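Local coordinates for protein myosin IE heavy chain (Dictyostelium discoideum, PDB 1LKX) that works as a single-headed, actin-activated ATPase motor that binds actin filaments and may move membranes relative to actin, at residues K150-D155 with G191-E196; I201-L206 with E227-S232; N49-L54 with D592-G597. All coordinates share one frame; numbering follows the deposited sequence.

Interaction 1: K150-D155 with G191-E196. With ADP (adenosine-5'-diphosphate), chain G.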
loop_
_atom_site.group_PDB
_atom_site.type_symbol
_atom_site.label_atom_id
_atom_site.label_comp_id
_atom_site.label_asym_id
_atom_site.label_seq_id
_atom_site.Cartn_x
_atom_site.Cartn_y
_atom_site.Cartn_z
ATOM N N LYS A 150 0.780 10.513 -10.709
ATOM C CA LYS A 150 0.980 9.779 -11.938
ATOM C C LYS A 150 2.440 9.428 -12.160
ATOM O O LYS A 150 3.214 10.244 -12.654
ATOM C CB LYS A 150 0.492 10.575 -13.143
ATOM C CG LYS A 150 0.925 9.937 -14.457
ATOM C CD LYS A 150 0.849 10.919 -15.609
ATOM C CE LYS A 150 1.724 10.480 -16.780
ATOM N NZ LYS A 150 3.175 10.472 -16.401
ATOM N N THR A 151 2.818 8.212 -11.796
ATOM C CA THR A 151 4.185 7.765 -12.007
ATOM C C THR A 151 4.183 7.228 -13.434
ATOM O O THR A 151 3.153 7.286 -14.107
ATOM C CB THR A 151 4.577 6.648 -11.007
ATOM O OG1 THR A 151 3.991 5.394 -11.404
ATOM C CG2 THR A 151 4.088 7.013 -9.617
ATOM N N LEU A 152 5.314 6.713 -13.902
ATOM C CA LEU A 152 5.362 6.188 -15.261
ATOM C C LEU A 152 4.657 4.846 -15.382
ATOM O O LEU A 152 4.199 4.476 -16.462
ATOM C CB LEU A 152 6.808 6.064 -15.746
ATOM C CG LEU A 152 7.536 7.411 -15.858
ATOM C CD1 LEU A 152 8.921 7.206 -16.432
ATOM C CD2 LEU A 152 6.747 8.371 -16.733
ATOM N N ARG A 153 4.553 4.129 -14.267
ATOM C CA ARG A 153 3.904 2.825 -14.259
ATOM C C ARG A 153 2.401 2.935 -14.109
ATOM O O ARG A 153 1.664 2.145 -14.685
ATOM C CB ARG A 153 4.432 1.976 -13.110
ATOM C CG ARG A 153 5.919 1.816 -13.128
ATOM C CD ARG A 153 6.349 0.684 -14.021
ATOM N NE ARG A 153 7.761 0.791 -14.371
ATOM C CZ ARG A 153 8.221 1.632 -15.285
ATOM N NH1 ARG A 153 9.512 1.687 -15.552
ATOM N NH2 ARG A 153 7.374 2.407 -15.950
ATOM N N ASN A 154 1.950 3.926 -13.349
ATOM C CA ASN A 154 0.522 4.094 -13.087
ATOM C C ASN A 154 0.058 5.549 -13.017
ATOM O O ASN A 154 0.638 6.353 -12.300
ATOM C CB ASN A 154 0.186 3.391 -11.772
ATOM C CG ASN A 154 -1.279 3.415 -11.460
ATOM O OD1 ASN A 154 -2.053 4.071 -12.146
ATOM N ND2 ASN A 154 -1.676 2.699 -10.416
ATOM N N ASP A 155 -1.000 5.882 -13.746
ATOM C CA ASP A 155 -1.508 7.250 -13.735
ATOM C C ASP A 155 -2.058 7.644 -12.373
ATOM O O ASP A 155 -2.120 8.829 -12.037
ATOM C CB ASP A 155 -2.594 7.440 -14.798
ATOM C CG ASP A 155 -2.054 7.331 -16.201
ATOM O OD1 ASP A 155 -1.017 7.965 -16.502
ATOM O OD2 ASP A 155 -2.671 6.605 -17.002
ATOM N N GLY A 191 10.779 16.989 -6.430
ATOM C CA GLY A 191 11.418 16.436 -7.613
ATOM C C GLY A 191 10.903 15.059 -7.975
ATOM O O GLY A 191 10.559 14.256 -7.104
ATOM N N ARG A 192 10.859 14.774 -9.269
ATOM C CA ARG A 192 10.361 13.486 -9.735
ATOM C C ARG A 192 10.886 13.155 -11.133
ATOM O O ARG A 192 11.423 14.025 -11.816
ATOM C CB ARG A 192 8.834 13.522 -9.758
ATOM C CG ARG A 192 8.290 14.652 -10.605
ATOM C CD ARG A 192 6.845 14.922 -10.281
ATOM N NE ARG A 192 6.595 16.336 -10.024
ATOM C CZ ARG A 192 7.194 17.039 -9.071
ATOM N NH1 ARG A 192 8.084 16.473 -8.286
ATOM N NH2 ARG A 192 6.889 18.308 -8.885
ATOM N N THR A 193 10.736 11.898 -11.546
ATOM C CA THR A 193 11.163 11.463 -12.875
ATOM C C THR A 193 10.455 12.311 -13.928
ATOM O O THR A 193 9.249 12.522 -13.853
ATOM C CB THR A 193 10.778 10.003 -13.139
ATOM O OG1 THR A 193 11.431 9.155 -12.193
ATOM C CG2 THR A 193 11.174 9.595 -14.532
ATOM N N GLN A 194 11.202 12.795 -14.909
ATOM C CA GLN A 194 10.628 13.608 -15.963
ATOM C C GLN A 194 9.537 12.747 -16.565
ATOM O O GLN A 194 9.683 11.527 -16.648
ATOM C CB GLN A 194 11.679 13.943 -17.018
ATOM C CG GLN A 194 13.126 13.825 -16.527
ATOM C CD GLN A 194 13.569 12.362 -16.263
ATOM O OE1 GLN A 194 13.227 11.758 -15.232
ATOM N NE2 GLN A 194 14.331 11.793 -17.207
ATOM N N GLY A 195 8.442 13.380 -16.973
ATOM C CA GLY A 195 7.336 12.637 -17.540
ATOM C C GLY A 195 6.314 12.364 -16.462
ATOM O O GLY A 195 5.117 12.376 -16.711
ATOM N N GLU A 196 6.791 12.104 -15.253
ATOM C CA GLU A 196 5.892 11.852 -14.146
ATOM C C GLU A 196 5.255 13.161 -13.696
ATOM O O GLU A 196 5.485 14.217 -14.287
ATOM C CB GLU A 196 6.625 11.160 -12.992
ATOM C CG GLU A 196 6.780 9.645 -13.208
ATOM C CD GLU A 196 7.346 8.900 -11.999
ATOM O OE1 GLU A 196 6.941 9.230 -10.861
ATOM O OE2 GLU A 196 8.180 7.975 -12.188
HETATM P PB ADP G . -2.347 -0.252 -7.809
HETATM O O1B ADP G . -3.111 0.031 -6.564
HETATM O O2B ADP G . -1.219 0.616 -8.121
HETATM O O3B ADP G . -1.951 -1.728 -7.663
HETATM P PA ADP G . -4.651 0.575 -9.227
HETATM O O1A ADP G . -5.717 -0.086 -8.460
HETATM O O2A ADP G . -4.344 2.000 -8.933
HETATM O O3A ADP G . -3.257 -0.176 -9.081
HETATM O "O5'" ADP G . -5.047 0.374 -10.736
HETATM C "C5'" ADP G . -4.311 1.156 -11.681
HETATM C "C4'" ADP G . -5.286 1.587 -12.701
HETATM O "O4'" ADP G . -5.723 0.370 -13.230
HETATM C "C3'" ADP G . -6.542 2.156 -12.168
HETATM O "O3'" ADP G . -6.491 3.435 -11.544
HETATM C "C2'" ADP G . -7.455 1.926 -13.343
HETATM O "O2'" ADP G . -7.329 2.856 -14.389
HETATM C "C1'" ADP G . -7.069 0.509 -13.654
HETATM N N9 ADP G . -7.862 -0.516 -12.960
HETATM C C8 ADP G . -7.466 -1.432 -12.021
HETATM N N7 ADP G . -8.381 -2.292 -11.714
HETATM C C5 ADP G . -9.450 -1.922 -12.502
HETATM C C6 ADP G . -10.725 -2.467 -12.630
HETATM N N6 ADP G . -11.106 -3.451 -11.867
HETATM N N1 ADP G . -11.610 -1.867 -13.541
HETATM C C2 ADP G . -11.186 -0.746 -14.277
HETATM N N3 ADP G . -9.982 -0.160 -14.203
HETATM C C4 ADP G . -9.151 -0.822 -13.284
#
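N154 ND2 is gripped three times at the phosphate end of the nucleotide. The firmest bond runs from N154 ND2 to ADP O2A, at 3.1 Å and 153°. The bonds to ADP O2B and to the vanadate are weak. N154 CG is anti to the backbone N (chi1 -176°), which sends the amide toward the phosphates. N156 N holds OD1 and so helps fix the amide's rotation. T151 braces the turn: T151 OG1 accepts N154 N at 3.2 Å, an ST motif. N154 begins the NxNSSR sequence of myosin switch I.

On the far side of the loop, K150 stretches out and turns at its last torsion. K150 NZ donates to G195 O at 2.7 Å, from above the carbonyl plane. E196 runs alongside T151, with E196 OE1 3.5 Å from T151 CB. This carboxylate is buried and salt-bridged to R188. L152 crosses E196 at about a right angle, L152 CG 3.5 Å from E196 CG. L152 CD1 meets T193 CG2. T193 to E196 form a type II beta turn.

The 150-155 loop leads from helix 127-147 to strand 161-168. Segment 191-196 links strand 174-182, the antiparallel neighbour of 161-168, to helix 200-206.

Interaction 2: I201-L206 with E227-S232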
loop_
_atom_site.group_PDB
_atom_site.type_symbol
_atom_site.label_atom_id
_atom_site.label_comp_id
_atom_site.label_asym_id
_atom_site.label_seq_id
_atom_site.Cartn_x
_atom_site.Cartn_y
_atom_site.Cartn_z
ATOM N N ILE A 201 -3.791 16.606 -6.049
ATOM C CA ILE A 201 -4.341 17.811 -5.454
ATOM C C ILE A 201 -3.724 19.104 -5.982
ATOM O O ILE A 201 -4.441 20.047 -6.274
ATOM C CB ILE A 201 -4.232 17.757 -3.915
ATOM C CG1 ILE A 201 -5.081 18.859 -3.292
ATOM C CG2 ILE A 201 -2.789 17.886 -3.490
ATOM C CD1 ILE A 201 -6.525 18.749 -3.618
ATOM N N PHE A 202 -2.407 19.148 -6.127
ATOM C CA PHE A 202 -1.748 20.348 -6.618
ATOM C C PHE A 202 -2.344 20.784 -7.936
ATOM O O PHE A 202 -2.798 21.911 -8.071
ATOM C CB PHE A 202 -0.249 20.114 -6.812
ATOM C CG PHE A 202 0.546 20.132 -5.539
ATOM C CD1 PHE A 202 0.568 21.254 -4.736
ATOM C CD2 PHE A 202 1.294 19.028 -5.162
ATOM C CE1 PHE A 202 1.323 21.277 -3.575
ATOM C CE2 PHE A 202 2.051 19.040 -4.005
ATOM C CZ PHE A 202 2.068 20.163 -3.210
ATOM N N TYR A 203 -2.347 19.890 -8.915
ATOM C CA TYR A 203 -2.884 20.211 -10.231
ATOM C C TYR A 203 -4.373 20.478 -10.199
ATOM O O TYR A 203 -4.857 21.389 -10.851
ATOM C CB TYR A 203 -2.591 19.077 -11.197
ATOM C CG TYR A 203 -1.131 18.752 -11.273
ATOM C CD1 TYR A 203 -0.536 17.908 -10.351
ATOM C CD2 TYR A 203 -0.337 19.315 -12.254
ATOM C CE1 TYR A 203 0.829 17.629 -10.409
ATOM C CE2 TYR A 203 1.020 19.049 -12.322
ATOM C CZ TYR A 203 1.600 18.204 -11.403
ATOM O OH TYR A 203 2.941 17.917 -11.512
ATOM N N GLN A 204 -5.093 19.688 -9.421
ATOM C CA GLN A 204 -6.534 19.830 -9.327
ATOM C C GLN A 204 -6.960 21.134 -8.661
ATOM O O GLN A 204 -7.959 21.741 -9.045
ATOM C CB GLN A 204 -7.102 18.623 -8.586
ATOM C CG GLN A 204 -6.539 17.320 -9.119
ATOM C CD GLN A 204 -7.178 16.103 -8.509
ATOM O OE1 GLN A 204 -7.468 16.073 -7.318
ATOM N NE2 GLN A 204 -7.386 15.074 -9.325
ATOM N N MET A 205 -6.203 21.565 -7.662
ATOM C CA MET A 205 -6.508 22.814 -6.971
ATOM C C MET A 205 -6.337 23.980 -7.937
ATOM O O MET A 205 -7.170 24.889 -7.999
ATOM C CB MET A 205 -5.565 23.012 -5.792
ATOM C CG MET A 205 -5.401 24.459 -5.407
ATOM S SD MET A 205 -4.031 24.689 -4.281
ATOM C CE MET A 205 -4.892 24.966 -2.732
ATOM N N LEU A 206 -5.239 23.946 -8.683
ATOM C CA LEU A 206 -4.940 24.991 -9.644
ATOM C C LEU A 206 -6.013 25.135 -10.723
ATOM O O LEU A 206 -6.110 26.186 -11.357
ATOM C CB LEU A 206 -3.574 24.730 -10.276
ATOM C CG LEU A 206 -2.421 25.592 -9.763
ATOM C CD1 LEU A 206 -2.548 25.813 -8.275
ATOM C CD2 LEU A 206 -1.103 24.920 -10.090
ATOM N N GLU A 227 7.707 26.218 -10.246
ATOM C CA GLU A 227 8.938 25.448 -10.333
ATOM C C GLU A 227 8.762 23.950 -10.082
ATOM O O GLU A 227 8.974 23.127 -10.976
ATOM C CB GLU A 227 9.955 26.018 -9.349
ATOM C CG GLU A 227 11.274 25.280 -9.339
ATOM C CD GLU A 227 11.783 24.996 -10.746
ATOM O OE1 GLU A 227 11.641 25.889 -11.616
ATOM O OE2 GLU A 227 12.327 23.886 -10.976
ATOM N N TYR A 228 8.381 23.602 -8.861
ATOM C CA TYR A 228 8.187 22.214 -8.511
ATOM C C TYR A 228 7.367 21.458 -9.552
ATOM O O TYR A 228 7.741 20.356 -9.951
ATOM C CB TYR A 228 7.519 22.095 -7.142
ATOM C CG TYR A 228 8.397 22.506 -5.984
ATOM C CD1 TYR A 228 9.783 22.342 -6.038
ATOM C CD2 TYR A 228 7.838 23.010 -4.813
ATOM C CE1 TYR A 228 10.586 22.672 -4.948
ATOM C CE2 TYR A 228 8.623 23.338 -3.724
ATOM C CZ TYR A 228 9.997 23.168 -3.793
ATOM O OH TYR A 228 10.781 23.499 -2.709
ATOM N N LEU A 229 6.262 22.040 -10.005
ATOM C CA LEU A 229 5.426 21.370 -10.995
ATOM C C LEU A 229 6.019 21.364 -12.405
ATOM O O LEU A 229 5.849 20.412 -13.163
ATOM C CB LEU A 229 4.043 22.009 -11.039
ATOM C CG LEU A 229 3.260 22.013 -9.726
ATOM C CD1 LEU A 229 1.842 22.480 -9.987
ATOM C CD2 LEU A 229 3.254 20.626 -9.127
ATOM N N LYS A 230 6.718 22.425 -12.756
ATOM C CA LYS A 230 7.304 22.525 -14.078
ATOM C C LYS A 230 8.410 21.503 -14.345
ATOM O O LYS A 230 8.508 20.985 -15.443
ATOM C CB LYS A 230 7.849 23.940 -14.270
ATOM C CG LYS A 230 8.274 24.275 -15.684
ATOM C CD LYS A 230 8.976 25.617 -15.724
ATOM C CE LYS A 230 9.118 26.111 -17.151
ATOM N NZ LYS A 230 7.787 26.418 -17.778
ATOM N N LYS A 231 9.234 21.219 -13.341
ATOM C CA LYS A 231 10.361 20.291 -13.476
ATOM C C LYS A 231 10.103 19.033 -14.297
ATOM O O LYS A 231 10.692 18.841 -15.352
ATOM C CB LYS A 231 10.871 19.875 -12.091
ATOM C CG LYS A 231 11.097 21.032 -11.152
ATOM C CD LYS A 231 11.546 20.576 -9.777
ATOM C CE LYS A 231 12.986 20.084 -9.797
ATOM N NZ LYS A 231 13.471 19.649 -8.446
ATOM N N SER A 232 9.230 18.165 -13.804
ATOM C CA SER A 232 8.933 16.907 -14.481
ATOM C C SER A 232 8.271 17.104 -15.831
ATOM O O SER A 232 7.967 16.141 -16.533
ATOM C CB SER A 232 8.040 16.032 -13.596
ATOM O OG SER A 232 6.819 16.682 -13.285
#
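The Y203 ring has L229 against one face. L229 CD1 sits 4.2 Å above the ring plane of Y203, shifted toward the rim. L229 CD2 approaches the hydroxyl end of the same ring obliquely, 3.7 Å from Y203 CZ. R197 adds a cation-pi contact to this ring. The F202 ring instead meets the ring of Y357, on helix 342-372, with the two planes at about 35°.

L229 carries most of the contact. Its CG is anti to the carbonyl carbon (chi1 -58°), so the side chain reaches straight toward helix 201-206. L229 CD2 goes to the tip of Y203 and also comes within 4.2 Å of F202 CB. CD1, over the rim of the Y203 ring, also meets L206, with L206 CD2 at 3.8 Å from L229 CD1. Both approaches, to Y203 and to L206, are tip to tip. One leucine is thus set among three side chains of the opposing helix.

Polar atoms play little part across this buried contact. Y203 OH is bonded to S198 N, so the hydroxyl is satisfied beside the L229 methyl.

The short axes stay 11.8 Å apart and cross at -113°, so the helices meet through side-chain ends. F202 touches L270 and L206 touches L274, both of helix 260-276, and L229 touches A223. This is apolar helix packing in the myosin motor domain, away from the nucleotide. Three helices, 200-206, 227-231 and 260-276, meet here, consistent with the largely helical part of the upper 50 kDa subdomain.

Interaction 3: N49-L54 with D592-G597. With ADP (adenosine-5'-diphosphate), chain G.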
loop_
_atom_site.group_PDB
_atom_site.type_symbol
_atom_site.label_atom_id
_atom_site.label_comp_id
_atom_site.label_asym_id
_atom_site.label_seq_id
_atom_site.Cartn_x
_atom_site.Cartn_y
_atom_site.Cartn_z
ATOM N N ASN A 49 -5.861 -6.960 -14.096
ATOM C CA ASN A 49 -6.244 -5.608 -14.487
ATOM C C ASN A 49 -6.853 -5.528 -15.900
ATOM O O ASN A 49 -6.171 -5.753 -16.903
ATOM C CB ASN A 49 -5.031 -4.698 -14.410
ATOM C CG ASN A 49 -5.411 -3.254 -14.382
ATOM O OD1 ASN A 49 -6.311 -2.829 -15.104
ATOM N ND2 ASN A 49 -4.730 -2.477 -13.554
ATOM N N PRO A 50 -8.149 -5.189 -15.990
ATOM C CA PRO A 50 -8.887 -5.068 -17.246
ATOM C C PRO A 50 -8.484 -3.855 -18.054
ATOM O O PRO A 50 -8.481 -3.881 -19.281
ATOM C CB PRO A 50 -10.337 -4.950 -16.793
ATOM C CG PRO A 50 -10.335 -5.540 -15.450
ATOM C CD PRO A 50 -9.064 -5.034 -14.855
ATOM N N PHE A 51 -8.149 -2.788 -17.351
ATOM C CA PHE A 51 -7.788 -1.540 -17.991
ATOM C C PHE A 51 -8.981 -0.954 -18.750
ATOM O O PHE A 51 -8.843 -0.403 -19.837
ATOM C CB PHE A 51 -6.582 -1.743 -18.906
ATOM C CG PHE A 51 -5.286 -1.830 -18.163
ATOM C CD1 PHE A 51 -4.926 -0.839 -17.249
ATOM C CD2 PHE A 51 -4.423 -2.896 -18.361
ATOM C CE1 PHE A 51 -3.723 -0.910 -16.541
ATOM C CE2 PHE A 51 -3.213 -2.978 -17.655
ATOM C CZ PHE A 51 -2.867 -1.979 -16.744
ATOM N N LYS A 52 -10.159 -1.082 -18.146
ATOM C CA LYS A 52 -11.405 -0.571 -18.703
ATOM C C LYS A 52 -12.553 -0.991 -17.777
ATOM O O LYS A 52 -12.427 -1.943 -17.006
ATOM C CB LYS A 52 -11.640 -1.114 -20.115
ATOM C CG LYS A 52 -11.950 -2.585 -20.163
ATOM C CD LYS A 52 -12.555 -2.945 -21.502
ATOM C CE LYS A 52 -13.113 -4.361 -21.509
ATOM N NZ LYS A 52 -13.840 -4.651 -22.779
ATOM N N ASN A 53 -13.676 -0.287 -17.852
ATOM C CA ASN A 53 -14.797 -0.606 -16.982
ATOM C C ASN A 53 -15.545 -1.852 -17.377
ATOM O O ASN A 53 -15.923 -2.014 -18.525
ATOM C CB ASN A 53 -15.797 0.548 -16.936
ATOM C CG ASN A 53 -15.196 1.817 -16.387
ATOM O OD1 ASN A 53 -14.589 1.820 -15.309
ATOM N ND2 ASN A 53 -15.363 2.913 -17.121
ATOM N N LEU A 54 -15.752 -2.732 -16.409
ATOM C CA LEU A 54 -16.515 -3.952 -16.621
ATOM C C LEU A 54 -17.749 -3.804 -15.739
ATOM O O LEU A 54 -17.649 -3.764 -14.511
ATOM C CB LEU A 54 -15.705 -5.185 -16.217
ATOM C CG LEU A 54 -14.763 -5.712 -17.295
ATOM C CD1 LEU A 54 -13.849 -4.605 -17.764
ATOM C CD2 LEU A 54 -13.958 -6.871 -16.748
ATOM N N ASP A 592 2.145 -3.645 -19.473
ATOM C CA ASP A 592 2.711 -2.380 -19.066
ATOM C C ASP A 592 2.308 -1.205 -19.940
ATOM O O ASP A 592 2.983 -0.185 -19.954
ATOM C CB ASP A 592 4.231 -2.519 -19.016
ATOM C CG ASP A 592 4.697 -3.568 -17.988
ATOM O OD1 ASP A 592 5.866 -4.000 -18.051
ATOM O OD2 ASP A 592 3.902 -3.962 -17.108
ATOM N N ASN A 593 1.199 -1.332 -20.658
ATOM C CA ASN A 593 0.741 -0.249 -21.529
ATOM C C ASN A 593 -0.689 0.167 -21.255
ATOM O O ASN A 593 -1.251 0.991 -21.975
ATOM C CB ASN A 593 0.863 -0.658 -22.984
ATOM C CG ASN A 593 2.229 -1.164 -23.311
ATOM O OD1 ASN A 593 3.230 -0.470 -23.100
ATOM N ND2 ASN A 593 2.295 -2.387 -23.823
ATOM N N LYS A 594 -1.276 -0.408 -20.212
ATOM C CA LYS A 594 -2.643 -0.088 -19.831
ATOM C C LYS A 594 -3.609 -0.467 -20.945
ATOM O O LYS A 594 -4.720 0.040 -21.005
ATOM C CB LYS A 594 -2.755 1.403 -19.521
ATOM C CG LYS A 594 -1.708 1.885 -18.537
ATOM C CD LYS A 594 -1.647 3.402 -18.485
ATOM C CE LYS A 594 -0.577 3.883 -17.520
ATOM N NZ LYS A 594 0.756 3.255 -17.791
ATOM N N GLN A 595 -3.176 -1.361 -21.827
ATOM C CA GLN A 595 -4.013 -1.818 -22.933
ATOM C C GLN A 595 -5.118 -2.724 -22.431
ATOM O O GLN A 595 -4.866 -3.732 -21.779
ATOM C CB GLN A 595 -3.196 -2.608 -23.950
ATOM C CG GLN A 595 -2.320 -1.792 -24.879
ATOM C CD GLN A 595 -1.360 -2.681 -25.653
ATOM O OE1 GLN A 595 -0.316 -3.096 -25.126
ATOM N NE2 GLN A 595 -1.719 -3.002 -26.900
ATOM N N ALA A 596 -6.349 -2.371 -22.754
ATOM C CA ALA A 596 -7.476 -3.179 -22.334
ATOM C C ALA A 596 -7.427 -4.498 -23.086
ATOM O O ALA A 596 -7.066 -4.537 -24.259
ATOM C CB ALA A 596 -8.767 -2.459 -22.637
ATOM N N GLY A 597 -7.777 -5.581 -22.410
ATOM C CA GLY A 597 -7.774 -6.876 -23.066
ATOM C C GLY A 597 -6.492 -7.314 -23.757
ATOM O O GLY A 597 -6.530 -7.765 -24.893
HETATM P PB ADP G . -2.347 -0.252 -7.809
HETATM O O1B ADP G . -3.111 0.031 -6.564
HETATM O O2B ADP G . -1.219 0.616 -8.121
HETATM O O3B ADP G . -1.951 -1.728 -7.663
HETATM P PA ADP G . -4.651 0.575 -9.227
HETATM O O1A ADP G . -5.717 -0.086 -8.460
HETATM O O2A ADP G . -4.344 2.000 -8.933
HETATM O O3A ADP G . -3.257 -0.176 -9.081
HETATM O "O5'" ADP G . -5.047 0.374 -10.736
HETATM C "C5'" ADP G . -4.311 1.156 -11.681
HETATM C "C4'" ADP G . -5.286 1.587 -12.701
HETATM O "O4'" ADP G . -5.723 0.370 -13.230
HETATM C "C3'" ADP G . -6.542 2.156 -12.168
HETATM O "O3'" ADP G . -6.491 3.435 -11.544
HETATM C "C2'" ADP G . -7.455 1.926 -13.343
HETATM O "O2'" ADP G . -7.329 2.856 -14.389
HETATM C "C1'" ADP G . -7.069 0.509 -13.654
HETATM N N9 ADP G . -7.862 -0.516 -12.960
HETATM C C8 ADP G . -7.466 -1.432 -12.021
HETATM N N7 ADP G . -8.381 -2.292 -11.714
HETATM C C5 ADP G . -9.450 -1.922 -12.502
HETATM C C6 ADP G . -10.725 -2.467 -12.630
HETATM N N6 ADP G . -11.106 -3.451 -11.867
HETATM N N1 ADP G . -11.610 -1.867 -13.541
HETATM C C2 ADP G . -11.186 -0.746 -14.277
HETATM N N3 ADP G . -9.982 -0.160 -14.203
HETATM C C4 ADP G . -9.151 -0.822 -13.284
#
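Two irregular loops run close together here, with F51 CA and A596 CA 4.7 Å apart, and both F51 and K594 take left-handed backbone angles.

The F51 ring is covered on both faces. K594 CA lies over its centre, 3.3 Å from the ring centroid of F51 and only 3° off the normal, which makes a CH-pi contact. On the opposite face N49 OD1 stands above the rim. F51 CG is anti to the carbonyl carbon (chi1 -77°), and this swings the ring against the K594 backbone. The K594 side chain crosses the ring obliquely. K594 CB is 3.9 Å from F51 CD1, and the amine leads away from the contact toward R153 and D155.

A596 meets the other loop with both CA and CB. A596 CA makes a CA-H...O contact with P50 O at 3.3 Å. A596 CB packs along the aliphatic part of K52, 4.0 Å from K52 CD. In its own loop, N593 ND2 donates to Q595 OE1, which links those two side chains.

The 49-54 loop also lines part of the ADP pocket. N49 ND2 donates to ADP O4' at 3.0 Å, nearly straight at 169°, and also bonds G104 O of the P-loop. P50 CD lies 3.8 Å from ADP C6, and K52 O lies by ADP C2. The NPxxxxxxY sequence from N49 to Y57 is the purine-binding loop of myosins. Its F51 ties the adenosine pocket to a loop within the actin-binding region.

Strands 45-48 and 581-588 are parallel neighbours in the central sheet. Segment 49-54 follows the first and leads to helix 59-65. Segment 592-597 comes after the second and leads to helix 601-611.

Interactions 1 and 3 approach the nucleotide from two directions. N154 of interaction 1 takes the phosphates, and N49 and P50 of interaction 3 take the nucleoside. Their centres lie about 19 Å apart, yet they touch directly. K594 NZ makes a weak hydrogen bond to R153 O, and K594 CE lies 3.5 Å from D155 OD2. Interaction 2 is farther out, its centre about 13 Å from that of interaction 1. S232 joins the two: G195 N probably bonds S232 O at 2.8 Å, and S232 OG is bonded to E196 O. Interactions 2 and 3 do not touch, their nearest atoms about 15 Å apart. Interaction 1 thus lies between the helix packing and the purine loop.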